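Local structure of protein Dok-7 (Mus musculus, 3ML4) at residues 9-14 with 106-111; 29-34 with 41-46. The protein acts as a cytoplasmic adaptor that dimerises, binds phosphoinositides through its PH domain, and probably activates the receptor kinase MuSK within muscle, driving neuromuscular synapse formation. All coordinates share one frame; numbering follows the deposited sequence.

Interaction 1: 9-14 with 106-111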
loop_
_atom_site.group_PDB
_atom_site.type_symbol
_atom_site.label_atom_id
_atom_site.label_comp_id
_atom_site.label_asym_id
_atom_site.label_seq_id
_atom_site.Cartn_x
_atom_site.Cartn_y
_atom_site.Cartn_z
ATOM N N ALA B 9 -10.415 1.139 14.076
ATOM C CA ALA B 9 -10.857 0.033 13.247
ATOM C C ALA B 9 -11.491 0.602 11.991
ATOM O O ALA B 9 -12.086 1.678 12.039
ATOM C CB ALA B 9 -11.862 -0.806 14.007
ATOM N N LEU B 10 -11.354 -0.091 10.862
ATOM C CA LEU B 10 -12.151 0.287 9.689
ATOM C C LEU B 10 -13.578 -0.240 9.844
ATOM O O LEU B 10 -14.531 0.439 9.473
ATOM C CB LEU B 10 -11.497 -0.104 8.351
ATOM C CG LEU B 10 -11.281 -1.535 7.864
ATOM C CD1 LEU B 10 -12.535 -2.109 7.248
ATOM C CD2 LEU B 10 -10.178 -1.540 6.827
ATOM N N VAL B 11 -13.705 -1.442 10.406
ATOM C CA VAL B 11 -14.991 -1.968 10.885
ATOM C C VAL B 11 -14.809 -2.824 12.121
ATOM O O VAL B 11 -13.783 -3.486 12.289
ATOM C CB VAL B 11 -15.767 -2.835 9.843
ATOM C CG1 VAL B 11 -16.562 -1.965 8.884
ATOM C CG2 VAL B 11 -14.843 -3.831 9.123
ATOM N N GLU B 12 -15.827 -2.808 12.971
ATOM C CA GLU B 12 -15.895 -3.697 14.120
ATOM C C GLU B 12 -17.346 -4.027 14.424
ATOM O O GLU B 12 -18.240 -3.228 14.151
ATOM C CB GLU B 12 -15.205 -3.084 15.345
ATOM C CG GLU B 12 -15.641 -1.659 15.682
ATOM C CD GLU B 12 -15.110 -1.190 17.017
ATOM O OE1 GLU B 12 -14.984 -2.023 17.941
ATOM O OE2 GLU B 12 -14.825 0.015 17.147
ATOM N N GLY B 13 -17.568 -5.211 14.978
ATOM C CA GLY B 13 -18.912 -5.666 15.307
ATOM C C GLY B 13 -18.947 -7.124 15.693
ATOM O O GLY B 13 -17.902 -7.773 15.800
ATOM N N GLN B 14 -20.151 -7.644 15.906
ATOM C CA GLN B 14 -20.304 -9.044 16.285
ATOM C C GLN B 14 -20.342 -9.914 15.035
ATOM O O GLN B 14 -21.123 -9.671 14.113
ATOM C CB GLN B 14 -21.536 -9.251 17.176
ATOM C CG GLN B 14 -21.422 -10.438 18.150
ATOM C CD GLN B 14 -20.376 -10.233 19.252
ATOM O OE1 GLN B 14 -19.857 -9.130 19.446
ATOM N NE2 GLN B 14 -20.069 -11.305 19.980
ATOM N N THR B 106 -18.654 -3.329 1.567
ATOM C CA THR B 106 -18.472 -2.006 0.966
ATOM C C THR B 106 -17.329 -1.226 1.632
ATOM O O THR B 106 -16.523 -0.592 0.942
ATOM C CB THR B 106 -19.778 -1.175 1.019
ATOM O OG1 THR B 106 -20.873 -1.973 0.552
ATOM C CG2 THR B 106 -19.671 0.083 0.161
ATOM N N ARG B 107 -17.261 -1.285 2.962
ATOM C CA ARG B 107 -16.234 -0.566 3.720
ATOM C C ARG B 107 -14.841 -1.156 3.476
ATOM O O ARG B 107 -13.896 -0.415 3.185
ATOM C CB ARG B 107 -16.590 -0.536 5.220
ATOM C CG ARG B 107 -15.718 0.370 6.116
ATOM C CD ARG B 107 -15.987 1.864 5.925
ATOM N NE ARG B 107 -15.040 2.441 4.976
ATOM C CZ ARG B 107 -13.920 3.079 5.316
ATOM N NH1 ARG B 107 -13.605 3.262 6.594
ATOM N NH2 ARG B 107 -13.118 3.550 4.370
ATOM N N ILE B 108 -14.727 -2.483 3.574
ATOM C CA ILE B 108 -13.456 -3.186 3.339
ATOM C C ILE B 108 -12.932 -2.994 1.910
ATOM O O ILE B 108 -11.745 -2.740 1.716
ATOM C CB ILE B 108 -13.548 -4.691 3.689
ATOM C CG1 ILE B 108 -13.877 -4.878 5.178
ATOM C CG2 ILE B 108 -12.246 -5.409 3.339
ATOM C CD1 ILE B 108 -14.246 -6.302 5.582
ATOM N N ARG B 109 -13.819 -3.100 0.920
ATOM C CA ARG B 109 -13.460 -2.862 -0.484
ATOM C C ARG B 109 -12.764 -1.527 -0.715
ATOM O O ARG B 109 -11.657 -1.488 -1.248
ATOM C CB ARG B 109 -14.690 -2.946 -1.386
ATOM C CG ARG B 109 -14.876 -4.295 -1.997
ATOM C CD ARG B 109 -16.040 -4.317 -2.966
ATOM N NE ARG B 109 -15.714 -5.212 -4.070
ATOM C CZ ARG B 109 -15.897 -6.527 -4.064
ATOM N NH1 ARG B 109 -16.452 -7.143 -3.022
ATOM N NH2 ARG B 109 -15.532 -7.228 -5.120
ATOM N N TYR B 110 -13.422 -0.441 -0.312
ATOM C CA TYR B 110 -12.897 0.902 -0.507
ATOM C C TYR B 110 -11.547 1.072 0.179
ATOM O O TYR B 110 -10.612 1.619 -0.403
ATOM C CB TYR B 110 -13.889 1.934 0.019
ATOM C CG TYR B 110 -13.393 3.356 -0.076
ATOM C CD1 TYR B 110 -13.583 4.101 -1.240
ATOM C CD2 TYR B 110 -12.720 3.956 0.991
ATOM C CE1 TYR B 110 -13.121 5.408 -1.332
ATOM C CE2 TYR B 110 -12.255 5.255 0.903
ATOM C CZ TYR B 110 -12.463 5.976 -0.259
ATOM O OH TYR B 110 -12.009 7.273 -0.349
ATOM N N ALA B 111 -11.456 0.583 1.414
ATOM C CA ALA B 111 -10.244 0.708 2.218
ATOM C C ALA B 111 -9.020 0.032 1.606
ATOM O O ALA B 111 -7.904 0.531 1.749
ATOM C CB ALA B 111 -10.489 0.183 3.611
#
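L10 does most of the work here, reaching from just before strand 11-17 to the helix with its two methyl groups. CG lies in the crowded position between the backbone N and the carbonyl carbon (chi1 67°), and from there the methyls divide the helix surface: CD1 meets I108 CG1 at 3.7 Å, the two side chains crossing at about a right angle, while CD2 lands on A111 CB, also at 3.7 Å, one turn after R107. Here, around the buried L10 and I108, the packing is tightest, and no hydrogen bond crosses between the two segments. The segment 106-111 belongs to the C-terminal helix 98-112 of the PH domain, the helix that in this fold plugs one open end of the beta barrel. L10 and V11 together face L30 in a classic beta bulge. V11 and R107, both partly exposed, form the solvent-side margin. V11 CG2 comes only within 4.2 Å of I108 CG1, and its CG1 slides alongside R107 CG at 3.7 Å. The R107 chain leaves anti to its backbone N and passes L10 O with its CG, so that its aliphatic part makes the contact before the chain bends at chi2 and chi3.

Interaction 2: 29-34 with 41-46; sequences VLRKPS and LMLVYK
Strands 24-31 and 40-45 run antiparallel, their short axes at 162°, and four backbone hydrogen bonds hold them together. V29 and L43 form a hydrogen-bonded pair, with V29 N to L43 O and L43 N to V29 O both at 2.7 Å. R31 and L41 are the next such pair: L41 N gives to R31 O at 2.7 Å, nearly along the C=O axis, and R31 N to L41 O is longer at 3.2 Å. L30 and M42 (a selenomethionine) sit between them as a non-hydrogen-bonded pair, side by side on the other face.

V29 is the side chain to follow. Its CB lies against L43, near both the carbonyl O and L43 CB, the latter 3.8 Å from V29 CB. CG1, anti to the backbone N (chi1 164°), runs on beside L43 and lies 4.0 Å from L43 CD1. CG2 turns the other way and meets CE1 of Y45 at 3.5 Å, coming in at the edge of the ring. An alanine here would probably loosen the fit against both L43 and the Y45 ring, since both methyl contacts would go.

On the same face as V29, the extended R31 chain runs alongside L41, whose CD2 lies over one face of the guanidinium, offset toward its rim; R31 NH2 also forms a salt bridge with E7.

The bound MuSK peptide packs on R31, P33, L41 and L43, and V204 of the second subunit packs on R31. In the PH-domain sheet, strand 11-17 bonds to the far side of strand 24-31 and strand 59-71 to that of strand 40-45, while helix 98-112 lies on the L30 side.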
loop_
_atom_site.group_PDB
_atom_site.type_symbol
_atom_site.label_atom_id
_atom_site.label_comp_id
_atom_site.label_asym_id
_atom_site.label_seq_id
_atom_site.Cartn_x
_atom_site.Cartn_y
_atom_site.Cartn_z
ATOM N N VAL B 29 -12.421 -6.982 15.290
ATOM C CA VAL B 29 -11.884 -5.700 14.842
ATOM C C VAL B 29 -11.020 -5.909 13.595
ATOM O O VAL B 29 -10.052 -6.680 13.617
ATOM C CB VAL B 29 -11.063 -5.002 15.968
ATOM C CG1 VAL B 29 -10.183 -3.881 15.414
ATOM C CG2 VAL B 29 -11.985 -4.469 17.052
ATOM N N LEU B 30 -11.384 -5.229 12.511
ATOM C CA LEU B 30 -10.566 -5.223 11.301
ATOM C C LEU B 30 -9.965 -3.857 11.069
ATOM O O LEU B 30 -10.668 -2.843 11.100
ATOM C CB LEU B 30 -11.374 -5.652 10.073
ATOM C CG LEU B 30 -11.668 -7.147 9.940
ATOM C CD1 LEU B 30 -12.528 -7.408 8.717
ATOM C CD2 LEU B 30 -10.380 -7.989 9.893
ATOM N N ARG B 31 -8.654 -3.840 10.850
ATOM C CA ARG B 31 -7.942 -2.612 10.498
ATOM C C ARG B 31 -6.722 -2.888 9.627
ATOM O O ARG B 31 -6.139 -3.973 9.683
ATOM C CB ARG B 31 -7.556 -1.809 11.754
ATOM C CG ARG B 31 -6.372 -2.328 12.577
ATOM C CD ARG B 31 -6.073 -1.302 13.662
ATOM N NE ARG B 31 -4.857 -1.520 14.444
ATOM C CZ ARG B 31 -3.643 -1.110 14.082
ATOM N NH1 ARG B 31 -3.459 -0.502 12.920
ATOM N NH2 ARG B 31 -2.603 -1.325 14.878
ATOM N N LYS B 32 -6.362 -1.901 8.812
ATOM C CA LYS B 32 -5.132 -1.941 8.026
ATOM C C LYS B 32 -3.937 -1.757 8.962
ATOM O O LYS B 32 -3.922 -0.810 9.751
ATOM C CB LYS B 32 -5.149 -0.841 6.962
ATOM C CG LYS B 32 -6.152 -1.075 5.836
ATOM C CD LYS B 32 -6.480 0.209 5.080
ATOM C CE LYS B 32 -5.542 0.460 3.898
ATOM N NZ LYS B 32 -4.221 1.003 4.305
ATOM N N PRO B 33 -2.944 -2.672 8.893
ATOM C CA PRO B 33 -1.727 -2.627 9.721
ATOM C C PRO B 33 -0.904 -1.363 9.495
ATOM O O PRO B 33 -0.207 -0.909 10.401
ATOM C CB PRO B 33 -0.925 -3.849 9.247
ATOM C CG PRO B 33 -1.930 -4.749 8.623
ATOM C CD PRO B 33 -2.942 -3.843 7.994
ATOM N N SER B 34 -0.990 -0.816 8.286
ATOM C CA SER B 34 -0.297 0.409 7.921
ATOM C C SER B 34 -1.155 1.220 6.952
ATOM O O SER B 34 -2.057 0.661 6.320
ATOM C CB SER B 34 1.060 0.083 7.300
ATOM O OG SER B 34 0.924 -0.666 6.107
ATOM N N LEU B 41 -5.297 -6.554 9.505
ATOM C CA LEU B 41 -5.081 -7.073 10.842
ATOM C C LEU B 41 -6.420 -7.454 11.454
ATOM O O LEU B 41 -7.343 -6.636 11.530
ATOM C CB LEU B 41 -4.352 -6.049 11.720
ATOM C CG LEU B 41 -3.968 -6.441 13.153
ATOM C CD1 LEU B 41 -2.942 -7.561 13.182
ATOM C CD2 LEU B 41 -3.449 -5.230 13.911
HETATM N N MSE B 42 -6.521 -8.711 11.865
HETATM C CA MSE B 42 -7.692 -9.205 12.564
HETATM C C MSE B 42 -7.417 -9.130 14.057
HETATM O O MSE B 42 -6.424 -9.680 14.537
HETATM C CB MSE B 42 -7.997 -10.651 12.167
HETATM C CG MSE B 42 -8.023 -10.917 10.670
HETATM SE SE MSE B 42 -8.983 -12.566 10.225
HETATM C CE MSE B 42 -10.803 -11.935 10.554
ATOM N N LEU B 43 -8.283 -8.431 14.782
ATOM C CA LEU B 43 -8.193 -8.374 16.238
ATOM C C LEU B 43 -9.469 -8.930 16.854
ATOM O O LEU B 43 -10.543 -8.347 16.704
ATOM C CB LEU B 43 -7.916 -6.944 16.721
ATOM C CG LEU B 43 -6.601 -6.271 16.292
ATOM C CD1 LEU B 43 -6.539 -4.840 16.812
ATOM C CD2 LEU B 43 -5.364 -7.054 16.734
ATOM N N VAL B 44 -9.342 -10.067 17.534
ATOM C CA VAL B 44 -10.495 -10.767 18.104
ATOM C C VAL B 44 -10.566 -10.644 19.623
ATOM O O VAL B 44 -9.619 -10.977 20.337
ATOM C CB VAL B 44 -10.501 -12.269 17.730
ATOM C CG1 VAL B 44 -11.829 -12.905 18.105
ATOM C CG2 VAL B 44 -10.232 -12.458 16.251
ATOM N N TYR B 45 -11.710 -10.170 20.098
ATOM C CA TYR B 45 -12.005 -10.096 21.523
ATOM C C TYR B 45 -13.157 -11.049 21.837
ATOM O O TYR B 45 -13.920 -11.417 20.937
ATOM C CB TYR B 45 -12.380 -8.664 21.908
ATOM C CG TYR B 45 -11.378 -7.610 21.468
ATOM C CD1 TYR B 45 -11.408 -7.093 20.171
ATOM C CD2 TYR B 45 -10.411 -7.121 22.349
ATOM C CE1 TYR B 45 -10.499 -6.126 19.760
ATOM C CE2 TYR B 45 -9.494 -6.148 21.946
ATOM C CZ TYR B 45 -9.548 -5.655 20.648
ATOM O OH TYR B 45 -8.657 -4.696 20.227
ATOM N N LYS B 46 -13.281 -11.453 23.100
ATOM C CA LYS B 46 -14.369 -12.342 23.519
ATOM C C LYS B 46 -15.730 -11.662 23.380
ATOM O O LYS B 46 -16.691 -12.269 22.896
ATOM C CB LYS B 46 -14.158 -12.825 24.956
#

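Overall arrangement
Both interactions belong to the PH domain, with centres about 10 Å apart, and they share one antiparallel sheet. Interaction 2 joins its second and third strands as a hairpin; interaction 1 sets the first strand, 11-17, against helix 98-112. In sequence, the hairpin falls between the two partners of interaction 1, so residues 9-14 come first and the helix closes the domain. L30 couples the two: its O lies 2.8 Å from L10 N and its N 3.0 Å from V11 O, both probable hydrogen bonds, and its CD1 packs on I108 CD1. The helix thus packs on the face that carries L30, while the other bears residues touching the bound peptide and the second subunit.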